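PDB 6XSX: ZmpA Glycopeptidase from Clostridium perfringens, which is a glycopeptidase whose M60 metallopeptidase module, the part described here, probably cleaves the peptide backbone of glycosylated proteins. Local coordinates for residues V55-D69 with L93-K105. Sequence-based numbering, arbitrary orientation.
Sequences VKSGQVITVYVDVED and LSKGKNVITIPEK
Val63 and Asn98 face each other as a hydrogen-bonded pair where strands 60-66 and 96-101 run antiparallel. Val63 N bonds well to Asn98 O, but the return bond from Asn98 N is bent and weak; Asn98 ND2 adds a second donor to Val63 O at 3.0 Å, from above the carbonyl plane. Two further bonds, both close to the amide plane, fix the amide's rotation: Asn98 OD1 takes Ser94 N on a lone pair at 2.9 Å, and Asn98 ND2 also donates to Ser94 O. On the same face Val65 CG2 lies 3.8 Å from Leu93 CD1, and Ile102 CD1 meets Ile61 CD1 at 3.7 Å, crossing at about a right angle. On the opposite face, the extended Lys97 runs alongside Tyr64, Lys97 CB 3.7 Å from Tyr64 CE1.

Lys95, all-extended with CG anti to the backbone N (chi1 175°), carries NZ to Val67 O and into salt bridges with Asp69 OD1 (2.9 Å) and the sulfonate of a bound MES, probably from the crystallisation liquor. At the other end, the type II turn from Lys56 to Gln59 presents Gly58 N to Ile102 O, while Ser57 OG donates to Pro103 O (2.6 Å).

This is structural packing in the M60 region: outer strand 96-101 pairs with 60-66, which strand 136-140 flanks beyond; Phe78 of strand 75-80 packs on Val55 and Ile102, and Ile91 of strand 88-91 on Ile100.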
loop_
_atom_site.group_PDB
_atom_site.type_symbol
_atom_site.label_atom_id
_atom_site.label_comp_id
_atom_site.label_asym_id
_atom_site.label_seq_id
_atom_site.Cartn_x
_atom_site.Cartn_y
_atom_site.Cartn_z
ATOM N N VAL A 55 -11.600 -28.511 -5.876
ATOM C CA VAL A 55 -12.193 -29.622 -5.150
ATOM C C VAL A 55 -13.458 -29.139 -4.439
ATOM O O VAL A 55 -13.626 -27.941 -4.199
ATOM C CB VAL A 55 -11.189 -30.233 -4.148
ATOM C CG1 VAL A 55 -10.107 -31.046 -4.852
ATOM C CG2 VAL A 55 -10.562 -29.163 -3.260
ATOM N N LYS A 56 -14.330 -30.103 -4.115
ATOM C CA LYS A 56 -15.492 -29.917 -3.268
ATOM C C LYS A 56 -15.149 -30.402 -1.864
ATOM O O LYS A 56 -14.499 -31.434 -1.716
ATOM C CB LYS A 56 -16.657 -30.771 -3.784
ATOM C CG LYS A 56 -17.124 -30.451 -5.192
ATOM C CD LYS A 56 -18.214 -31.369 -5.691
ATOM C CE LYS A 56 -18.575 -31.064 -7.133
ATOM N NZ LYS A 56 -19.791 -31.791 -7.565
ATOM N N SER A 57 -15.624 -29.671 -0.840
ATOM C CA SER A 57 -15.503 -30.133 0.533
ATOM C C SER A 57 -16.081 -31.543 0.633
ATOM O O SER A 57 -17.133 -31.813 0.067
ATOM C CB SER A 57 -16.162 -29.174 1.508
ATOM O OG SER A 57 -15.351 -28.007 1.700
ATOM N N GLY A 58 -15.380 -32.437 1.342
ATOM C CA GLY A 58 -15.898 -33.779 1.566
ATOM C C GLY A 58 -15.547 -34.764 0.451
ATOM O O GLY A 58 -15.850 -35.950 0.568
ATOM N N GLN A 59 -14.920 -34.291 -0.635
ATOM C CA GLN A 59 -14.475 -35.236 -1.651
ATOM C C GLN A 59 -13.126 -35.827 -1.244
ATOM O O GLN A 59 -12.401 -35.259 -0.429
ATOM C CB GLN A 59 -14.497 -34.638 -3.065
ATOM C CG GLN A 59 -13.263 -33.838 -3.462
ATOM C CD GLN A 59 -13.188 -33.586 -4.955
ATOM O OE1 GLN A 59 -13.752 -32.628 -5.487
ATOM N NE2 GLN A 59 -12.459 -34.444 -5.656
ATOM N N VAL A 60 -12.823 -36.987 -1.829
ATOM C CA VAL A 60 -11.547 -37.657 -1.663
ATOM C C VAL A 60 -10.669 -37.294 -2.854
ATOM O O VAL A 60 -11.141 -37.249 -3.988
ATOM C CB VAL A 60 -11.744 -39.184 -1.575
ATOM C CG1 VAL A 60 -10.420 -39.940 -1.610
ATOM C CG2 VAL A 60 -12.583 -39.582 -0.366
ATOM N N ILE A 61 -9.396 -37.013 -2.570
ATOM C CA ILE A 61 -8.371 -36.895 -3.595
ATOM C C ILE A 61 -7.214 -37.788 -3.161
ATOM O O ILE A 61 -7.111 -38.124 -1.977
ATOM C CB ILE A 61 -7.924 -35.428 -3.781
ATOM C CG1 ILE A 61 -7.388 -34.804 -2.488
ATOM C CG2 ILE A 61 -9.043 -34.596 -4.397
ATOM C CD1 ILE A 61 -6.530 -33.566 -2.699
ATOM N N THR A 62 -6.380 -38.187 -4.126
ATOM C CA THR A 62 -5.212 -39.001 -3.830
ATOM C C THR A 62 -3.970 -38.252 -4.299
ATOM O O THR A 62 -3.882 -37.856 -5.458
ATOM C CB THR A 62 -5.317 -40.411 -4.435
ATOM O OG1 THR A 62 -6.556 -40.973 -4.005
ATOM C CG2 THR A 62 -4.176 -41.308 -4.007
ATOM N N VAL A 63 -3.048 -38.001 -3.366
ATOM C CA VAL A 63 -1.882 -37.202 -3.705
ATOM C C VAL A 63 -0.642 -38.058 -3.510
ATOM O O VAL A 63 -0.460 -38.657 -2.457
ATOM C CB VAL A 63 -1.809 -35.904 -2.881
ATOM C CG1 VAL A 63 -0.616 -35.044 -3.290
ATOM C CG2 VAL A 63 -3.104 -35.112 -2.975
ATOM N N TYR A 64 0.186 -38.101 -4.550
ATOM C CA TYR A 64 1.437 -38.834 -4.521
ATOM C C TYR A 64 2.583 -37.852 -4.325
ATOM O O TYR A 64 2.655 -36.835 -5.020
ATOM C CB TYR A 64 1.579 -39.649 -5.805
ATOM C CG TYR A 64 0.611 -40.798 -5.857
ATOM C CD1 TYR A 64 0.898 -41.998 -5.217
ATOM C CD2 TYR A 64 -0.605 -40.673 -6.506
ATOM C CE1 TYR A 64 0.005 -43.058 -5.245
ATOM C CE2 TYR A 64 -1.508 -41.724 -6.537
ATOM C CZ TYR A 64 -1.204 -42.913 -5.903
ATOM O OH TYR A 64 -2.100 -43.940 -5.938
ATOM N N VAL A 65 3.452 -38.168 -3.357
ATOM C CA VAL A 65 4.532 -37.288 -2.944
ATOM C C VAL A 65 5.848 -38.060 -3.024
ATOM O O VAL A 65 5.993 -39.126 -2.427
ATOM C CB VAL A 65 4.286 -36.753 -1.518
ATOM C CG1 VAL A 65 5.466 -35.941 -0.998
ATOM C CG2 VAL A 65 2.990 -35.955 -1.404
ATOM N N ASP A 66 6.810 -37.500 -3.758
ATOM C CA ASP A 66 8.153 -38.055 -3.810
ATOM C C ASP A 66 9.145 -37.034 -3.255
ATOM O O ASP A 66 9.297 -35.949 -3.818
ATOM C CB ASP A 66 8.473 -38.527 -5.235
ATOM C CG ASP A 66 9.912 -38.965 -5.465
ATOM O OD1 ASP A 66 10.674 -39.087 -4.485
ATOM O OD2 ASP A 66 10.264 -39.174 -6.640
ATOM N N VAL A 67 9.769 -37.373 -2.116
ATOM C CA VAL A 67 10.916 -36.656 -1.564
ATOM C C VAL A 67 11.978 -37.701 -1.221
ATOM O O VAL A 67 11.659 -38.889 -1.147
ATOM C CB VAL A 67 10.564 -35.835 -0.300
ATOM C CG1 VAL A 67 9.574 -34.714 -0.589
ATOM C CG2 VAL A 67 10.068 -36.718 0.839
ATOM N N GLU A 68 13.218 -37.253 -0.980
ATOM C CA GLU A 68 14.239 -38.136 -0.443
ATOM C C GLU A 68 13.766 -38.660 0.906
ATOM O O GLU A 68 13.201 -37.907 1.697
ATOM C CB GLU A 68 15.538 -37.383 -0.166
ATOM C CG GLU A 68 16.325 -37.041 -1.406
ATOM C CD GLU A 68 17.586 -36.257 -1.088
ATOM O OE1 GLU A 68 18.206 -36.531 -0.034
ATOM O OE2 GLU A 68 17.924 -35.361 -1.878
ATOM N N ASP A 69 14.042 -39.940 1.168
ATOM C CA ASP A 69 13.645 -40.577 2.414
ATOM C C ASP A 69 14.087 -39.723 3.591
ATOM O O ASP A 69 15.225 -39.274 3.621
ATOM C CB ASP A 69 14.246 -41.979 2.542
ATOM C CG ASP A 69 13.545 -42.977 1.645
ATOM O OD1 ASP A 69 12.332 -42.794 1.413
ATOM O OD2 ASP A 69 14.219 -43.922 1.170
ATOM N N LEU A 93 1.343 -33.723 4.202
ATOM C CA LEU A 93 1.518 -34.822 3.264
ATOM C C LEU A 93 2.684 -35.674 3.743
ATOM O O LEU A 93 3.632 -35.163 4.327
ATOM C CB LEU A 93 1.838 -34.278 1.865
ATOM C CG LEU A 93 0.748 -33.457 1.177
ATOM C CD1 LEU A 93 1.271 -32.843 -0.117
ATOM C CD2 LEU A 93 -0.487 -34.303 0.892
ATOM N N SER A 94 2.621 -36.970 3.441
ATOM C CA SER A 94 3.748 -37.844 3.713
ATOM C C SER A 94 4.299 -38.395 2.400
ATOM O O SER A 94 3.650 -38.305 1.360
ATOM C CB SER A 94 3.344 -38.927 4.664
ATOM O OG SER A 94 2.033 -39.367 4.354
ATOM N N LYS A 95 5.518 -38.943 2.432
ATOM C CA LYS A 95 6.027 -39.533 1.204
ATOM C C LYS A 95 5.135 -40.706 0.781
ATOM O O LYS A 95 4.624 -41.446 1.626
ATOM C CB LYS A 95 7.499 -39.930 1.343
ATOM C CG LYS A 95 8.042 -40.671 0.130
ATOM C CD LYS A 95 9.526 -40.953 0.183
ATOM C CE LYS A 95 10.010 -41.652 -1.073
ATOM N NZ LYS A 95 11.491 -41.651 -1.114
ATOM N N GLY A 96 4.963 -40.866 -0.539
ATOM C CA GLY A 96 4.123 -41.913 -1.095
ATOM C C GLY A 96 2.682 -41.439 -1.293
ATOM O O GLY A 96 2.444 -40.285 -1.650
ATOM N N LYS A 97 1.730 -42.334 -1.009
ATOM C CA LYS A 97 0.317 -42.141 -1.318
ATOM C C LYS A 97 -0.395 -41.442 -0.157
ATOM O O LYS A 97 -0.175 -41.787 1.000
ATOM C CB LYS A 97 -0.310 -43.515 -1.593
ATOM C CG LYS A 97 -1.797 -43.536 -1.918
ATOM C CD LYS A 97 -2.355 -44.951 -1.957
ATOM C CE LYS A 97 -3.832 -44.993 -2.281
ATOM N NZ LYS A 97 -4.329 -46.390 -2.350
ATOM N N ASN A 98 -1.254 -40.460 -0.479
ATOM C CA ASN A 98 -2.051 -39.767 0.523
ATOM C C ASN A 98 -3.512 -39.759 0.077
ATOM O O ASN A 98 -3.856 -39.114 -0.915
ATOM C CB ASN A 98 -1.604 -38.312 0.731
ATOM C CG ASN A 98 -0.158 -38.146 1.149
ATOM O OD1 ASN A 98 0.131 -37.882 2.312
ATOM N ND2 ASN A 98 0.760 -38.303 0.212
ATOM N N VAL A 99 -4.370 -40.460 0.825
ATOM C CA VAL A 99 -5.805 -40.411 0.595
ATOM C C VAL A 99 -6.373 -39.302 1.482
ATOM O O VAL A 99 -6.410 -39.444 2.703
ATOM C CB VAL A 99 -6.469 -41.785 0.845
ATOM C CG1 VAL A 99 -7.956 -41.763 0.505
ATOM C CG2 VAL A 99 -5.773 -42.898 0.054
ATOM N N ILE A 100 -6.784 -38.189 0.855
ATOM C CA ILE A 100 -7.192 -36.994 1.579
ATOM C C ILE A 100 -8.677 -36.706 1.361
ATOM O O ILE A 100 -9.149 -36.631 0.220
ATOM C CB ILE A 100 -6.324 -35.773 1.207
ATOM C CG1 ILE A 100 -4.838 -36.034 1.484
ATOM C CG2 ILE A 100 -6.804 -34.525 1.945
ATOM C CD1 ILE A 100 -3.927 -35.112 0.734
ATOM N N THR A 101 -9.381 -36.501 2.483
ATOM C CA THR A 101 -10.725 -35.940 2.496
ATOM C C THR A 101 -10.607 -34.419 2.577
ATOM O O THR A 101 -9.995 -33.883 3.500
ATOM C CB THR A 101 -11.590 -36.547 3.615
ATOM O OG1 THR A 101 -11.641 -37.954 3.378
ATOM C CG2 THR A 101 -13.009 -36.016 3.647
ATOM N N ILE A 102 -11.173 -33.730 1.582
ATOM C CA ILE A 102 -11.111 -32.276 1.569
ATOM C C ILE A 102 -11.943 -31.742 2.733
ATOM O O ILE A 102 -13.087 -32.137 2.907
ATOM C CB ILE A 102 -11.549 -31.711 0.199
ATOM C CG1 ILE A 102 -10.619 -32.198 -0.919
ATOM C CG2 ILE A 102 -11.641 -30.186 0.243
ATOM C CD1 ILE A 102 -9.137 -31.902 -0.674
ATOM N N PRO A 103 -11.405 -30.846 3.591
ATOM C CA PRO A 103 -12.173 -30.347 4.731
ATOM C C PRO A 103 -13.253 -29.338 4.331
ATOM O O PRO A 103 -13.372 -28.946 3.164
ATOM C CB PRO A 103 -11.091 -29.688 5.600
ATOM C CG PRO A 103 -10.060 -29.208 4.594
ATOM C CD PRO A 103 -10.053 -30.273 3.515
ATOM N N GLU A 104 -14.018 -28.903 5.337
ATOM C CA GLU A 104 -15.164 -28.039 5.123
ATOM C C GLU A 104 -15.138 -26.911 6.155
ATOM O O GLU A 104 -15.018 -27.162 7.353
ATOM C CB GLU A 104 -16.446 -28.868 5.222
ATOM C CG GLU A 104 -17.701 -28.070 4.924
ATOM C CD GLU A 104 -19.019 -28.821 5.070
ATOM O OE1 GLU A 104 -18.978 -30.010 5.446
ATOM O OE2 GLU A 104 -20.089 -28.212 4.814
ATOM N N LYS A 105 -15.247 -25.666 5.676
ATOM C CA LYS A 105 -15.310 -24.513 6.556
ATOM C C LYS A 105 -16.723 -24.403 7.134
ATOM O O LYS A 105 -17.682 -24.835 6.498
ATOM C CB LYS A 105 -14.903 -23.245 5.797
ATOM C CG LYS A 105 -13.418 -23.109 5.479
ATOM C CD LYS A 105 -12.541 -23.140 6.722
ATOM C CE LYS A 105 -11.108 -22.754 6.433
ATOM N NZ LYS A 105 -10.359 -22.415 7.666
HETATM O O HOH W 1 -15.640 -25.767 2.958
#